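Local atomic coordinates of cytochrome c (Pseudomonas aeruginosa, PDB entry 6RTE), a protein that acts as a dihydro-heme d1 dehydrogenase in heme d1 biosynthesis, carrying a heme c domain beside an eight-bladed beta-propeller. Residues V79-R84 with G91-L96. Residues are numbered along the deposited sequence; the frame is centred on the assembly and turned at random.
Sequences VILHGR and GFAGQL. With HEC (heme c), chain C.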
ATOM      1  N   VAL A  79      -5.029  -5.345 -24.409  1.00 38.77           N
ATOM      2  CA  VAL A  79      -6.016  -4.406 -23.897  1.00 39.37           C
ATOM      3  C   VAL A  79      -6.400  -3.394 -24.970  1.00 39.90           C
ATOM      4  O   VAL A  79      -7.579  -3.048 -25.125  1.00 42.14           O
ATOM      5  CB  VAL A  79      -5.481  -3.703 -22.632  1.00 38.69           C
ATOM      6  CG1 VAL A  79      -6.455  -2.631 -22.177  1.00 38.61           C
ATOM      7  CG2 VAL A  79      -5.250  -4.707 -21.514  1.00 39.21           C
ATOM      8  N   ILE A  80      -5.414  -2.898 -25.725  1.00 37.63           N
ATOM      9  CA  ILE A  80      -5.704  -1.922 -26.770  1.00 39.46           C
ATOM     10  C   ILE A  80      -6.565  -2.542 -27.864  1.00 42.92           C
ATOM     11  O   ILE A  80      -7.423  -1.873 -28.454  1.00 45.57           O
ATOM     12  CB  ILE A  80      -4.391  -1.359 -27.351  1.00 40.00           C
ATOM     13  CG1 ILE A  80      -3.657  -0.529 -26.300  1.00 41.63           C
ATOM     14  CG2 ILE A  80      -4.680  -0.549 -28.617  1.00 40.29           C
ATOM     15  CD1 ILE A  80      -2.227  -0.169 -26.695  1.00 42.77           C
ATOM     16  N   LEU A  81      -6.349  -3.821 -28.164  1.00 43.48           N
ATOM     17  CA  LEU A  81      -7.027  -4.429 -29.303  1.00 46.57           C
ATOM     18  C   LEU A  81      -8.424  -4.915 -28.939  1.00 49.25           C
ATOM     19  O   LEU A  81      -9.376  -4.706 -29.702  1.00 51.78           O
ATOM     20  CB  LEU A  81      -6.193  -5.587 -29.854  1.00 47.35           C
ATOM     21  CG  LEU A  81      -4.904  -5.175 -30.560  1.00 47.38           C
ATOM     22  CD1 LEU A  81      -4.084  -6.393 -30.928  1.00 49.40           C
ATOM     23  CD2 LEU A  81      -5.213  -4.337 -31.791  1.00 48.02           C
ATOM     24  N   HIS A  82      -8.568  -5.561 -27.784  1.00 49.26           N
ATOM     25  CA  HIS A  82      -9.822  -6.197 -27.410  1.00 53.70           C
ATOM     26  C   HIS A  82     -10.507  -5.519 -26.237  1.00 52.18           C
ATOM     27  O   HIS A  82     -11.656  -5.858 -25.930  1.00 53.15           O
ATOM     28  CB  HIS A  82      -9.565  -7.672 -27.083  1.00 57.72           C
ATOM     29  CG  HIS A  82      -8.846  -8.401 -28.175  1.00 62.19           C
ATOM     30  ND1 HIS A  82      -7.625  -9.013 -27.985  1.00 61.91           N
ATOM     31  CD2 HIS A  82      -9.164  -8.589 -29.478  1.00 65.26           C
ATOM     32  CE1 HIS A  82      -7.229  -9.558 -29.122  1.00 63.33           C
ATOM     33  NE2 HIS A  82      -8.145  -9.314 -30.042  1.00 65.11           N
ATOM     34  N   GLY A  83      -9.847  -4.562 -25.593  1.00 50.13           N
ATOM     35  CA  GLY A  83     -10.430  -3.875 -24.472  1.00 50.19           C
ATOM     36  C   GLY A  83     -10.296  -4.687 -23.205  1.00 50.00           C
ATOM     37  O   GLY A  83      -9.805  -5.817 -23.190  1.00 49.26           O
ATOM     38  N   ARG A  84     -10.748  -4.083 -22.113  1.00 51.72           N
ATOM     39  CA  ARG A  84     -10.728  -4.750 -20.823  1.00 53.34           C
ATOM     40  C   ARG A  84     -12.135  -5.207 -20.479  1.00 61.09           C
ATOM     41  O   ARG A  84     -13.048  -4.367 -20.430  1.00 56.98           O
ATOM     42  CB  ARG A  84     -10.196  -3.816 -19.747  1.00 49.89           C
ATOM     43  CG  ARG A  84      -9.895  -4.517 -18.446  1.00 47.76           C
ATOM     44  CD  ARG A  84      -8.960  -3.682 -17.624  1.00 43.03           C
ATOM     45  NE  ARG A  84      -7.555  -3.946 -17.921  1.00 38.28           N
ATOM     46  CZ  ARG A  84      -6.557  -3.171 -17.510  1.00 35.41           C
ATOM     47  NH1 ARG A  84      -6.816  -2.077 -16.807  1.00 36.19           N
ATOM     48  NH2 ARG A  84      -5.310  -3.484 -17.796  1.00 33.78           N
ATOM     49  N   GLY A  91     -12.067  -2.293 -27.073  1.00 51.43           N
ATOM     50  CA  GLY A  91     -11.039  -2.689 -28.009  1.00 50.31           C
ATOM     51  C   GLY A  91     -11.047  -1.840 -29.269  1.00 51.33           C
ATOM     52  O   GLY A  91     -12.063  -1.270 -29.669  1.00 54.48           O
ATOM     53  N   PHE A  92      -9.877  -1.764 -29.905  1.00 49.40           N
ATOM     54  CA  PHE A  92      -9.693  -0.979 -31.114  1.00 49.52           C
ATOM     55  C   PHE A  92      -9.242  -1.840 -32.288  1.00 49.62           C
ATOM     56  O   PHE A  92      -8.818  -1.297 -33.316  1.00 50.43           O
ATOM     57  CB  PHE A  92      -8.677   0.143 -30.869  1.00 47.86           C
ATOM     58  CG  PHE A  92      -9.191   1.247 -29.984  1.00 47.14           C
ATOM     59  CD1 PHE A  92      -9.150   1.127 -28.605  1.00 45.33           C
ATOM     60  CD2 PHE A  92      -9.707   2.407 -30.535  1.00 48.94           C
ATOM     61  CE1 PHE A  92      -9.624   2.136 -27.791  1.00 45.62           C
ATOM     62  CE2 PHE A  92     -10.178   3.426 -29.728  1.00 49.04           C
ATOM     63  CZ  PHE A  92     -10.137   3.291 -28.355  1.00 47.43           C
ATOM     64  N   ALA A  93      -9.311  -3.165 -32.156  1.00 50.59           N
ATOM     65  CA  ALA A  93      -8.890  -4.049 -33.241  1.00 55.28           C
ATOM     66  C   ALA A  93      -9.543  -3.653 -34.559  1.00 66.04           C
ATOM     67  O   ALA A  93      -8.912  -3.724 -35.624  1.00 67.78           O
ATOM     68  CB  ALA A  93      -9.230  -5.499 -32.890  1.00 54.95           C
ATOM     69  N   GLY A  94     -10.805  -3.230 -34.510  1.00 72.20           N
ATOM     70  CA  GLY A  94     -11.512  -2.837 -35.716  1.00 80.57           C
ATOM     71  C   GLY A  94     -11.083  -1.505 -36.292  1.00 83.36           C
ATOM     72  O   GLY A  94     -11.416  -1.220 -37.449  1.00 88.69           O
ATOM     73  N   GLN A  95     -10.352  -0.692 -35.527  1.00 79.63           N
ATOM     74  CA  GLN A  95      -9.939   0.628 -35.981  1.00 79.57           C
ATOM     75  C   GLN A  95      -8.473   0.703 -36.392  1.00 75.02           C
ATOM     76  O   GLN A  95      -8.109   1.615 -37.142  1.00 76.98           O
ATOM     77  CB  GLN A  95     -10.181   1.678 -34.884  1.00 79.86           C
ATOM     78  CG  GLN A  95     -11.643   1.971 -34.591  1.00 83.63           C
ATOM     79  CD  GLN A  95     -12.233   1.042 -33.547  1.00 83.33           C
ATOM     80  OE1 GLN A  95     -12.226  -0.180 -33.708  1.00 84.25           O
ATOM     81  NE2 GLN A  95     -12.745   1.619 -32.468  1.00 82.04           N
ATOM     82  N   LEU A  96      -7.624  -0.210 -35.917  1.00 70.99           N
ATOM     83  CA  LEU A  96      -6.199  -0.132 -36.210  1.00 69.35           C
ATOM     84  C   LEU A  96      -5.618  -1.532 -36.349  1.00 64.94           C
ATOM     85  O   LEU A  96      -6.069  -2.478 -35.694  1.00 63.87           O
ATOM     86  CB  LEU A  96      -5.462   0.665 -35.127  1.00 70.52           C
ATOM     87  CG  LEU A  96      -5.710   0.296 -33.665  1.00 71.02           C
ATOM     88  CD1 LEU A  96      -4.767  -0.809 -33.223  1.00 71.31           C
ATOM     89  CD2 LEU A  96      -5.559   1.521 -32.775  1.00 69.08           C
TER
HETATM   90 FE   HEC C 501      -7.682   3.167 -22.569  1.00 29.87          FE
HETATM   91  CHA HEC C 501      -7.229   1.368 -19.758  1.00 33.69           C
HETATM   92  CHB HEC C 501      -4.596   2.180 -23.745  1.00 31.08           C
HETATM   93  CHC HEC C 501      -8.302   4.735 -25.624  1.00 36.51           C
HETATM   94  CHD HEC C 501     -10.454   4.616 -21.306  1.00 40.73           C
HETATM   95  NA  HEC C 501      -6.203   2.005 -21.907  1.00 31.19           N
HETATM   96  C1A HEC C 501      -6.225   1.350 -20.699  1.00 31.43           C
HETATM   97  C2A HEC C 501      -5.021   0.619 -20.543  1.00 28.69           C
HETATM   98  C3A HEC C 501      -4.285   0.841 -21.659  1.00 27.20           C
HETATM   99  C4A HEC C 501      -5.013   1.710 -22.510  1.00 29.28           C
HETATM  100  CMA HEC C 501      -2.925   0.272 -21.931  1.00 25.90           C
HETATM  101  CAA HEC C 501      -4.634  -0.238 -19.358  1.00 28.12           C
HETATM  102  CBA HEC C 501      -3.955   0.661 -18.310  1.00 28.73           C
HETATM  103  CGA HEC C 501      -3.586   0.000 -17.005  1.00 30.35           C
HETATM  104  O1A HEC C 501      -3.162   0.708 -16.056  1.00 31.35           O
HETATM  105  O2A HEC C 501      -3.701  -1.220 -16.846  1.00 30.95           O
HETATM  106  NB  HEC C 501      -6.622   3.412 -24.364  1.00 34.43           N
HETATM  107  C1B HEC C 501      -5.405   2.938 -24.610  1.00 33.65           C
HETATM  108  C2B HEC C 501      -5.007   3.311 -25.927  1.00 33.99           C
HETATM  109  C3B HEC C 501      -6.032   4.023 -26.486  1.00 36.46           C
HETATM  110  C4B HEC C 501      -7.077   4.076 -25.441  1.00 35.57           C
HETATM  111  CMB HEC C 501      -3.695   2.965 -26.568  1.00 32.47           C
HETATM  112  CAB HEC C 501      -6.213   4.634 -27.835  1.00 39.39           C
HETATM  113  CBB HEC C 501      -5.662   3.688 -28.901  1.00 42.50           C
HETATM  114  NC  HEC C 501      -9.126   4.451 -23.358  1.00 38.07           N
HETATM  115  C1C HEC C 501      -9.210   4.983 -24.600  1.00 38.35           C
HETATM  116  C2C HEC C 501     -10.359   5.800 -24.664  1.00 39.72           C
HETATM  117  C3C HEC C 501     -10.989   5.756 -23.428  1.00 38.80           C
HETATM  118  C4C HEC C 501     -10.181   4.911 -22.611  1.00 40.34           C
HETATM  119  CMC HEC C 501     -10.773   6.553 -25.893  1.00 41.88           C
HETATM  120  CAC HEC C 501     -12.193   6.433 -22.900  1.00 32.54           C
HETATM  121  CBC HEC C 501     -13.574   6.084 -23.441  1.00 39.72           C
HETATM  122  ND  HEC C 501      -8.621   3.026 -20.927  1.00 37.67           N
HETATM  123  C1D HEC C 501      -9.727   3.684 -20.573  1.00 40.28           C
HETATM  124  C2D HEC C 501     -10.146   3.296 -19.219  1.00 41.82           C
HETATM  125  C3D HEC C 501      -9.263   2.393 -18.783  1.00 40.26           C
HETATM  126  C4D HEC C 501      -8.294   2.242 -19.875  1.00 38.01           C
HETATM  127  CMD HEC C 501     -11.345   3.814 -18.469  1.00 44.44           C
HETATM  128  CAD HEC C 501      -9.259   1.709 -17.439  1.00 41.25           C
HETATM  129  CBD HEC C 501     -10.105   0.433 -17.462  1.00 42.59           C
HETATM  130  CGD HEC C 501     -10.118  -0.289 -16.135  1.00 43.52           C
HETATM  131  O1D HEC C 501     -10.926   0.056 -15.260  1.00 44.38           O
HETATM  132  O2D HEC C 501      -9.345  -1.228 -15.895  1.00 43.64           O
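Two consecutive carbonyls at the C-terminal end of helix 73-82 receive two consecutive amides of the following loop: F92 N donates to I80 O (2.9 Å) and A93 N to L81 O (2.9 Å). The second bond is the straighter, 150° at the hydrogen against 138°, and meets a lone pair of L81 O in the carbonyl plane. G83, with positive phi, ends the helix, and G91, lacking a side chain, brings its CA to 3.1 Å from L81 O, so that the two backbones pack directly. The segments bury 309 Å² between them. L81 CD2 reaches L96 CD1 at 3.8 Å, the two leucines crossing obliquely, and both also touch A101 of helix 98-109. With CG turned anti to the carbonyl carbon, the F92 ring extends toward the heme and keeps I80 O at its edge, in plane; heme CBB lies over one face, and the far atom CZ comes 3.6 Å from heme CHC. From the helix, I80 CD1 meets the heme methyl CMB at 3.5 Å. A bend about CG-CD swings the R84 guanidinium to both propionates: NH1 gives a nearly straight bond to O2D (2.8 Å, 169°) and a longer one to O2A, which NH2 also grips. This probably steadies the propionate charges, and R198 also hydrogen-bonds the heme. Helix end and loop thus form part of the heme c pocket wall in a cytochrome c domain.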